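CD180 antigen (Mus musculus, PDB 3T6Q) may cooperate with MD-1 and TLR4 in the innate immune response of B cells to bacterial lipopolysaccharide, leading to NF-kappa-B activation. Local coordinates at residues Pro325-Leu330 against Glu347-Leu352; Leu280-Leu285 against Leu303-Leu308. All coordinates share one frame; numbering follows the deposited sequence.

Contact 1: residues Pro325-Leu330 against Glu347-Leu352; sequences PSLTHL and ENLENL. With NAG (2-acetamido-2-deoxy-beta-D-glucopyranose), chain T.
Leu352 and Asn351 meet the chain around Leu327 and Thr328 where two successive coils of the leucine-rich-repeat solenoid of this Toll-like receptor relative stack, just ahead of the inner strands 329-331 and 354-356. The tight part lies inside. Leu352 turns CG anti to its backbone N (chi1 -161°), which brings CD1 back across the gap to 3.6 Å from the carbonyl carbon of Thr328 and 3.9 Å from CB of Leu330. Leu349 reaches in beside it, its CD1 at 4.3 Å from Leu330 CD2 and its CD2 near Leu327 CB, and Leu327 also packs on Leu303 and Leu306 of the preceding coil.

Toward the outside the leucines give way to polar atoms and water. One ordered water donates to the carbonyl oxygens of Pro325 and Leu327 while accepting from the N-H of Asn351; a second links Pro325 O to Asn348 O. Glu347, Asn348 and Glu350 lie beyond, bordering an N-acetylglucosamine carried by Asn374, and the sugar oxygen O7 comes within 3.6 Å of Asn348 CA. The direct hydrogen bond between the segments belongs to this wetter side: in one of its two modelled conformers Asn351 donates through ND2 to Pro325 O at 3.1 Å, with the acceptor near the amide plane and an N-H...O angle of 144°, some way from straight.

Contact 2: residues Leu280-Leu285 against Leu303-Leu308; sequences LQELDL and LKKLVL
Gln281 and Lys304 are joined twice, through backbone and through side chain. The carbonyl oxygen of Gln281 accepts both Lys305 N and Lys304 N, each at 2.9 Å; the Lys305 donor is close to head-on, whereas the Lys304 donor comes in from 27° off the carbonyl plane. The side chains run together in the same direction, and Lys304, kinked twice along its length, brings NZ onto a lone pair of Gln281 OE1 at 2.9 Å. Thr302 O shares this ammonium, and Gly279 O takes the other end of the Gln281 amide. From here the parallel pairing of strands 282-284 and 305-307 continues with Leu283 N to Lys305 O, Val307 N to Leu283 O and Leu285 N to Val307 O.

On the face bearing Glu282, Asp284, Lys305 and Val307, the extended Glu282 and Lys305 chains lie alongside each other. Their charged ends, OE2 and NZ, stop 4.0 Å apart, beyond a salt bridge, and a water spans them. Asp284 sets its carboxylate against Val307, with CG 3.7 Å from Val307 CB, while OD1 bonds to Thr286.

Leu283 and Leu306 point to the opposite face, into the buried interior, where Leu303 from ahead of the strands and Leu285 and Leu308 from beyond them join the packing. Leu303, with CG anti to its backbone N (chi1 -170°), reaches back so that CD1 lies over the Gln281 carbonyl and 3.9 Å from Leu283 CB. Leu283 CD2 meets Leu306 CD1 at 3.9 Å, and Leu285 CD1 meets Leu308 CD2.

This is the repeating contact of a leucine-rich-repeat solenoid, LRR 9 against LRR 10: backbone bonds fix the register, leucines fill the interior, and the charged pair, bridged by water, probably adds a milder attraction on the concave surface.

How the contacts relate
Both contacts join consecutive turns of the same solenoid, and strands 305-307 and 329-331 are neighbours, so contact 2 runs directly into contact 1. The junction is made by Lys304 O, which lies 2.7 Å from Thr328 N and 3.0 Å from His329 N, both probable hydrogen bonds. Leucines give each contact a buried core, but the outer parts differ. Contact 2 follows the paired inner strands, with five direct backbone bonds and a charged concave face. Contact 1 lies mostly ahead of the strand pairing; a direct side-chain bond, made in one modelled conformer of Asn351, and two waters connect its polar parts, and its margin lies beside a glycan.

Contact 1: residues Pro325-Leu330 against Glu347-Leu352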
ATOM      1  N   PRO A 325      23.790   6.306  41.805  1.00 21.01           N
ATOM      2  CA  PRO A 325      23.538   7.017  43.070  1.00 24.84           C
ATOM      3  C   PRO A 325      22.511   8.170  42.999  1.00 24.62           C
ATOM      4  O   PRO A 325      21.963   8.557  44.062  1.00 23.63           O
ATOM      5  CB  PRO A 325      24.920   7.565  43.453  1.00 26.46           C
ATOM      6  CG  PRO A 325      25.666   7.661  42.147  1.00 25.70           C
ATOM      7  CD  PRO A 325      25.179   6.487  41.345  1.00 23.77           C
ATOM      8  N   SER A 326      22.215   8.697  41.798  1.00 21.16           N
ATOM      9  CA  SER A 326      21.234   9.805  41.705  1.00 22.09           C
ATOM     10  C   SER A 326      19.775   9.340  41.522  1.00 22.05           C
ATOM     11  O   SER A 326      18.856  10.173  41.506  1.00 20.64           O
ATOM     12  CB  SER A 326      21.599  10.787  40.564  1.00 23.52           C
ATOM     13  OG  SER A 326      22.904  11.267  40.776  1.00 24.12           O
ATOM     14  N   LEU A 327      19.537   8.033  41.379  1.00 20.11           N
ATOM     15  CA  LEU A 327      18.166   7.576  41.028  1.00 20.06           C
ATOM     16  C   LEU A 327      17.059   8.061  41.945  1.00 20.00           C
ATOM     17  O   LEU A 327      17.183   7.971  43.180  1.00 22.05           O
ATOM     18  CB  LEU A 327      18.043   6.056  41.015  1.00 21.37           C
ATOM     19  CG  LEU A 327      18.328   5.214  39.795  1.00 23.93           C
ATOM     20  CD1 LEU A 327      17.640   3.845  39.963  1.00 20.89           C
ATOM     21  CD2 LEU A 327      18.014   5.887  38.464  1.00 20.52           C
ATOM     22  N   THR A 328      15.990   8.589  41.355  1.00 18.70           N
ATOM     23  CA  THR A 328      14.813   8.930  42.140  1.00 19.71           C
ATOM     24  C   THR A 328      13.673   7.916  41.857  1.00 18.73           C
ATOM     25  O   THR A 328      12.772   7.764  42.682  1.00 18.52           O
ATOM     26  CB  THR A 328      14.297  10.371  41.811  1.00 17.22           C
ATOM     27  OG1 THR A 328      14.065  10.476  40.398  1.00 17.41           O
ATOM     28  CG2 THR A 328      15.358  11.399  42.218  1.00 17.90           C
ATOM     29  N   HIS A 329      13.699   7.298  40.672  1.00 16.17           N
ATOM     30  CA  HIS A 329      12.672   6.330  40.258  1.00 18.63           C
ATOM     31  C   HIS A 329      13.319   5.069  39.721  1.00 19.06           C
ATOM     32  O   HIS A 329      14.183   5.120  38.832  1.00 19.12           O
ATOM     33  CB  HIS A 329      11.788   6.915  39.125  1.00 18.81           C
ATOM     34  CG  HIS A 329      11.096   8.230  39.505  1.00 23.61           C
ATOM     35  ND1 HIS A 329       9.753   8.392  39.433  1.00 29.15           N
ATOM     36  CD2 HIS A 329      11.613   9.454  39.964  1.00 19.82           C
ATOM     37  CE1 HIS A 329       9.430   9.643  39.839  1.00 27.44           C
ATOM     38  NE2 HIS A 329      10.568  10.282  40.174  1.00 26.16           N
ATOM     39  N   LEU A 330      12.852   3.922  40.213  1.00 17.67           N
ATOM     40  CA  LEU A 330      13.369   2.608  39.788  1.00 18.09           C
ATOM     41  C   LEU A 330      12.190   1.649  39.609  1.00 18.07           C
ATOM     42  O   LEU A 330      11.431   1.445  40.545  1.00 17.21           O
ATOM     43  CB  LEU A 330      14.323   2.032  40.862  1.00 17.62           C
ATOM     44  CG  LEU A 330      14.831   0.583  40.567  1.00 20.23           C
ATOM     45  CD1 LEU A 330      15.661   0.539  39.274  1.00 19.19           C
ATOM     46  CD2 LEU A 330      15.674   0.103  41.733  1.00 21.87           C
ATOM     47  N   GLU A 347      20.575  -0.041  49.244  1.00 19.04           N
ATOM     48  CA  GLU A 347      20.860   0.905  50.324  1.00 22.18           C
ATOM     49  C   GLU A 347      21.608   2.218  49.883  1.00 22.45           C
ATOM     50  O   GLU A 347      21.559   3.220  50.601  1.00 25.20           O
ATOM     51  CB  GLU A 347      21.608   0.200  51.450  1.00 24.41           C
ATOM     52  CG  GLU A 347      23.008  -0.252  51.041  1.00 27.59           C
ATOM     53  CD  GLU A 347      23.736  -1.010  52.158  1.00 34.17           C
ATOM     54  OE1 GLU A 347      24.866  -1.454  51.890  1.00 34.09           O
ATOM     55  OE2 GLU A 347      23.174  -1.179  53.271  1.00 31.83           O
ATOM     56  N   ASN A 348      22.308   2.226  48.747  0.50 23.90           N
ATOM     57  CA  ASN A 348      22.963   3.488  48.339  0.50 26.64           C
ATOM     58  C   ASN A 348      22.060   4.422  47.537  0.50 30.84           C
ATOM     59  O   ASN A 348      22.467   5.532  47.183  0.50 27.07           O
ATOM     60  CB  ASN A 348      24.295   3.262  47.630  0.50 25.40           C
ATOM     61  CG  ASN A 348      24.314   1.980  46.852  0.50 29.91           C
ATOM     62  OD1 ASN A 348      25.289   1.198  46.914  0.50 29.22           O
ATOM     63  ND2 ASN A 348      23.214   1.719  46.143  0.50 24.68           N
ATOM     64  N   LEU A 349      20.822   3.997  47.272  1.00 28.72           N
ATOM     65  CA  LEU A 349      19.898   4.876  46.572  1.00 25.90           C
ATOM     66  C   LEU A 349      19.203   5.821  47.524  1.00 24.95           C
ATOM     67  O   LEU A 349      17.975   5.775  47.729  1.00 22.79           O
ATOM     68  CB  LEU A 349      18.904   4.064  45.754  1.00 23.12           C
ATOM     69  CG  LEU A 349      19.557   3.079  44.800  1.00 25.89           C
ATOM     70  CD1 LEU A 349      18.490   2.322  44.031  1.00 23.86           C
ATOM     71  CD2 LEU A 349      20.477   3.787  43.821  1.00 27.32           C
ATOM     72  N   GLU A 350      19.988   6.724  48.103  1.00 26.59           N
ATOM     73  CA  GLU A 350      19.466   7.627  49.119  1.00 26.39           C
ATOM     74  C   GLU A 350      18.416   8.634  48.628  1.00 25.82           C
ATOM     75  O   GLU A 350      17.618   9.162  49.430  1.00 29.52           O
ATOM     76  CB  GLU A 350      20.637   8.375  49.820  1.00 32.74           C
ATOM     77  CG  GLU A 350      21.408   9.315  48.886  1.00 33.55           C
ATOM     78  CD  GLU A 350      22.548  10.052  49.614  1.00 42.86           C
ATOM     79  OE1 GLU A 350      22.597  11.294  49.557  1.00 51.19           O
ATOM     80  OE2 GLU A 350      23.371   9.390  50.272  1.00 39.66           O
ATOM     81  N   ASN A 351      18.413   8.870  47.315  0.50 20.93           N
ATOM     82  CA  ASN A 351      17.504   9.801  46.688  0.50 20.11           C
ATOM     83  C   ASN A 351      16.246   9.133  46.140  0.50 19.09           C
ATOM     84  O   ASN A 351      15.411   9.816  45.570  0.50 16.98           O
ATOM     85  CB  ASN A 351      18.227  10.522  45.549  0.50 19.71           C
ATOM     86  CG  ASN A 351      19.430  11.298  46.041  0.50 20.91           C
ATOM     87  OD1 ASN A 351      19.287  12.164  46.885  0.50 19.09           O
ATOM     88  ND2 ASN A 351      20.617  10.951  45.550  0.50 18.59           N
ATOM     89  N   LEU A 352      16.118   7.810  46.315  1.00 19.12           N
ATOM     90  CA  LEU A 352      15.030   7.062  45.709  1.00 19.53           C
ATOM     91  C   LEU A 352      13.640   7.481  46.235  1.00 18.71           C
ATOM     92  O   LEU A 352      13.419   7.544  47.443  1.00 19.25           O
ATOM     93  CB  LEU A 352      15.257   5.546  45.841  1.00 18.64           C
ATOM     94  CG  LEU A 352      14.414   4.750  44.841  1.00 18.48           C
ATOM     95  CD1 LEU A 352      14.917   4.979  43.422  1.00 19.31           C
ATOM     96  CD2 LEU A 352      14.494   3.265  45.201  1.00 18.68           C
TER
HETATM   97  C1  NAG T 704      22.344   5.582  53.511  1.00 37.25           C
HETATM   98  C2  NAG T 704      23.729   5.438  52.867  1.00 37.13           C
HETATM   99  C3  NAG T 704      24.658   6.591  53.260  1.00 38.80           C
HETATM  100  C4  NAG T 704      23.966   7.951  53.087  1.00 42.83           C
HETATM  101  C5  NAG T 704      22.582   7.991  53.756  1.00 38.73           C
HETATM  102  C6  NAG T 704      21.825   9.260  53.347  1.00 35.43           C
HETATM  103  C7  NAG T 704      24.970   3.356  52.434  1.00 31.26           C
HETATM  104  C8  NAG T 704      25.567   2.128  53.032  1.00 28.81           C
HETATM  105  N2  NAG T 704      24.352   4.183  53.292  1.00 39.39           N
HETATM  106  O3  NAG T 704      25.791   6.509  52.409  1.00 38.78           O
HETATM  107  O4  NAG T 704      24.792   9.034  53.526  1.00 50.87           O
HETATM  108  O5  NAG T 704      21.778   6.879  53.332  1.00 36.23           O
HETATM  109  O6  NAG T 704      20.546   9.174  53.959  1.00 43.17           O
HETATM  110  O7  NAG T 704      25.063   3.558  51.220  1.00 35.76           O
HETATM  111  O   HOH W   1      19.349   7.626  44.913  1.00 21.80           O
HETATM  112  O   HOH W   2      22.988   8.021  46.376  1.00 49.00           O

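Contact 2: residues Leu280-Leu285 against Leu303-Leu308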
ATOM      1  N   LEU A 280      21.862  11.605  30.126  1.00 19.89           N
ATOM      2  CA  LEU A 280      20.479  11.072  30.242  1.00 19.90           C
ATOM      3  C   LEU A 280      19.859  11.227  31.621  1.00 16.59           C
ATOM      4  O   LEU A 280      20.511  11.029  32.651  1.00 19.04           O
ATOM      5  CB  LEU A 280      20.374   9.593  29.837  1.00 19.12           C
ATOM      6  CG  LEU A 280      20.201   9.201  28.356  1.00 21.09           C
ATOM      7  CD1 LEU A 280      18.879   9.654  27.773  1.00 16.63           C
ATOM      8  CD2 LEU A 280      21.360   9.700  27.491  1.00 23.48           C
ATOM      9  N   GLN A 281      18.578  11.578  31.621  1.00 15.33           N
ATOM     10  CA  GLN A 281      17.810  11.584  32.845  1.00 16.60           C
ATOM     11  C   GLN A 281      17.042  10.279  33.050  1.00 16.15           C
ATOM     12  O   GLN A 281      16.813   9.876  34.195  1.00 17.57           O
ATOM     13  CB  GLN A 281      16.859  12.783  32.863  1.00 17.50           C
ATOM     14  CG  GLN A 281      17.590  14.149  32.748  1.00 21.60           C
ATOM     15  CD  GLN A 281      18.617  14.381  33.831  1.00 28.24           C
ATOM     16  OE1 GLN A 281      18.294  14.450  35.023  1.00 27.58           O
ATOM     17  NE2 GLN A 281      19.871  14.526  33.423  1.00 31.43           N
ATOM     18  N   GLU A 282      16.603   9.650  31.953  1.00 16.87           N
ATOM     19  CA  GLU A 282      15.760   8.463  32.060  1.00 17.45           C
ATOM     20  C   GLU A 282      16.245   7.441  31.061  1.00 17.38           C
ATOM     21  O   GLU A 282      16.534   7.800  29.894  1.00 16.11           O
ATOM     22  CB  GLU A 282      14.310   8.759  31.706  1.00 21.76           C
ATOM     23  CG  GLU A 282      13.720   9.943  32.425  1.00 25.10           C
ATOM     24  CD  GLU A 282      12.195   9.965  32.305  1.00 40.95           C
ATOM     25  OE1 GLU A 282      11.581   8.955  31.787  1.00 39.43           O
ATOM     26  OE2 GLU A 282      11.633  11.002  32.724  1.00 47.83           O
ATOM     27  N   LEU A 283      16.353   6.193  31.514  1.00 14.57           N
ATOM     28  CA  LEU A 283      16.819   5.110  30.636  1.00 15.85           C
ATOM     29  C   LEU A 283      15.878   3.906  30.804  1.00 15.48           C
ATOM     30  O   LEU A 283      15.597   3.445  31.934  1.00 16.99           O
ATOM     31  CB  LEU A 283      18.279   4.710  30.953  1.00 15.04           C
ATOM     32  CG  LEU A 283      18.810   3.379  30.402  1.00 15.21           C
ATOM     33  CD1 LEU A 283      18.876   3.499  28.877  1.00 17.25           C
ATOM     34  CD2 LEU A 283      20.185   3.194  31.013  1.00 16.18           C
ATOM     35  N   ASP A 284      15.386   3.411  29.685  1.00 16.37           N
ATOM     36  CA  ASP A 284      14.436   2.272  29.720  1.00 16.95           C
ATOM     37  C   ASP A 284      15.049   1.046  29.046  1.00 15.53           C
ATOM     38  O   ASP A 284      15.242   1.030  27.819  1.00 16.30           O
ATOM     39  CB  ASP A 284      13.119   2.647  29.018  1.00 18.98           C
ATOM     40  CG  ASP A 284      11.998   1.642  29.308  1.00 20.87           C
ATOM     41  OD1 ASP A 284      12.260   0.400  29.265  1.00 17.59           O
ATOM     42  OD2 ASP A 284      10.872   2.108  29.630  1.00 18.45           O
ATOM     43  N   LEU A 285      15.298   0.000  29.831  1.00 15.32           N
ATOM     44  CA  LEU A 285      15.888  -1.256  29.306  1.00 15.93           C
ATOM     45  C   LEU A 285      14.926  -2.445  29.456  1.00 15.21           C
ATOM     46  O   LEU A 285      15.350  -3.565  29.760  1.00 16.99           O
ATOM     47  CB  LEU A 285      17.211  -1.513  30.004  1.00 15.10           C
ATOM     48  CG  LEU A 285      18.306  -0.435  29.749  1.00 17.25           C
ATOM     49  CD1 LEU A 285      19.479  -0.644  30.707  1.00 15.19           C
ATOM     50  CD2 LEU A 285      18.807  -0.494  28.302  1.00 17.21           C
ATOM     51  N   LEU A 303      21.861   9.669  36.299  1.00 16.48           N
ATOM     52  CA  LEU A 303      20.562   9.203  35.838  1.00 15.24           C
ATOM     53  C   LEU A 303      19.524   9.320  36.964  1.00 18.68           C
ATOM     54  O   LEU A 303      19.836   8.976  38.112  1.00 17.93           O
ATOM     55  CB  LEU A 303      20.668   7.701  35.415  1.00 15.22           C
ATOM     56  CG  LEU A 303      19.455   7.121  34.696  1.00 13.61           C
ATOM     57  CD1 LEU A 303      19.393   7.673  33.278  1.00 14.29           C
ATOM     58  CD2 LEU A 303      19.578   5.592  34.755  1.00 14.42           C
ATOM     59  N   LYS A 304      18.307   9.780  36.634  1.00 15.65           N
ATOM     60  CA  LYS A 304      17.238   9.906  37.625  1.00 17.39           C
ATOM     61  C   LYS A 304      16.226   8.729  37.608  1.00 18.40           C
ATOM     62  O   LYS A 304      15.708   8.320  38.662  1.00 16.32           O
ATOM     63  CB  LYS A 304      16.506  11.241  37.436  1.00 17.89           C
ATOM     64  CG  LYS A 304      17.454  12.462  37.393  1.00 18.00           C
ATOM     65  CD  LYS A 304      18.317  12.594  38.655  1.00 21.75           C
ATOM     66  CE  LYS A 304      18.970  14.005  38.706  1.00 22.40           C
ATOM     67  NZ  LYS A 304      19.812  14.150  37.480  1.00 24.47           N
ATOM     68  N   LYS A 305      15.934   8.211  36.424  1.00 14.65           N
ATOM     69  CA  LYS A 305      14.881   7.170  36.297  1.00 16.92           C
ATOM     70  C   LYS A 305      15.431   6.008  35.499  1.00 15.54           C
ATOM     71  O   LYS A 305      16.026   6.216  34.437  1.00 15.91           O
ATOM     72  CB  LYS A 305      13.598   7.706  35.630  1.00 18.14           C
ATOM     73  CG  LYS A 305      13.066   8.972  36.320  1.00 22.91           C
ATOM     74  CD  LYS A 305      11.662   9.371  35.829  1.00 27.22           C
ATOM     75  CE  LYS A 305      11.230  10.716  36.377  1.00 27.85           C
ATOM     76  NZ  LYS A 305       9.746  10.840  36.270  1.00 33.04           N
ATOM     77  N   LEU A 306      15.210   4.796  36.002  1.00 13.78           N
ATOM     78  CA  LEU A 306      15.708   3.600  35.361  1.00 15.64           C
ATOM     79  C   LEU A 306      14.602   2.527  35.320  1.00 14.66           C
ATOM     80  O   LEU A 306      13.942   2.258  36.332  1.00 14.87           O
ATOM     81  CB  LEU A 306      16.945   3.051  36.114  1.00 14.56           C
ATOM     82  CG  LEU A 306      17.616   1.774  35.581  1.00 15.20           C
ATOM     83  CD1 LEU A 306      18.158   1.939  34.144  1.00 16.88           C
ATOM     84  CD2 LEU A 306      18.722   1.295  36.543  1.00 14.83           C
ATOM     85  N   VAL A 307      14.410   1.926  34.149  1.00 13.95           N
ATOM     86  CA  VAL A 307      13.434   0.878  34.040  1.00 14.46           C
ATOM     87  C   VAL A 307      14.170  -0.408  33.663  1.00 13.61           C
ATOM     88  O   VAL A 307      14.810  -0.467  32.598  1.00 15.08           O
ATOM     89  CB  VAL A 307      12.386   1.187  32.965  1.00 14.81           C
ATOM     90  CG1 VAL A 307      11.379   0.003  32.848  1.00 14.67           C
ATOM     91  CG2 VAL A 307      11.626   2.492  33.284  1.00 15.42           C
ATOM     92  N   LEU A 308      14.083  -1.424  34.513  1.00 13.74           N
ATOM     93  CA  LEU A 308      14.754  -2.750  34.243  1.00 13.70           C
ATOM     94  C   LEU A 308      13.717  -3.874  34.259  1.00 14.29           C
ATOM     95  O   LEU A 308      14.022  -5.037  34.533  1.00 14.36           O
ATOM     96  CB  LEU A 308      15.780  -3.030  35.339  1.00 14.60           C
ATOM     97  CG  LEU A 308      16.957  -2.023  35.470  1.00 17.47           C
ATOM     98  CD1 LEU A 308      17.853  -2.348  36.666  1.00 20.06           C
ATOM     99  CD2 LEU A 308      17.753  -1.980  34.197  1.00 17.62           C
TER
HETATM  100  O   HOH W   3       9.021   9.784  33.278  1.00 48.30           O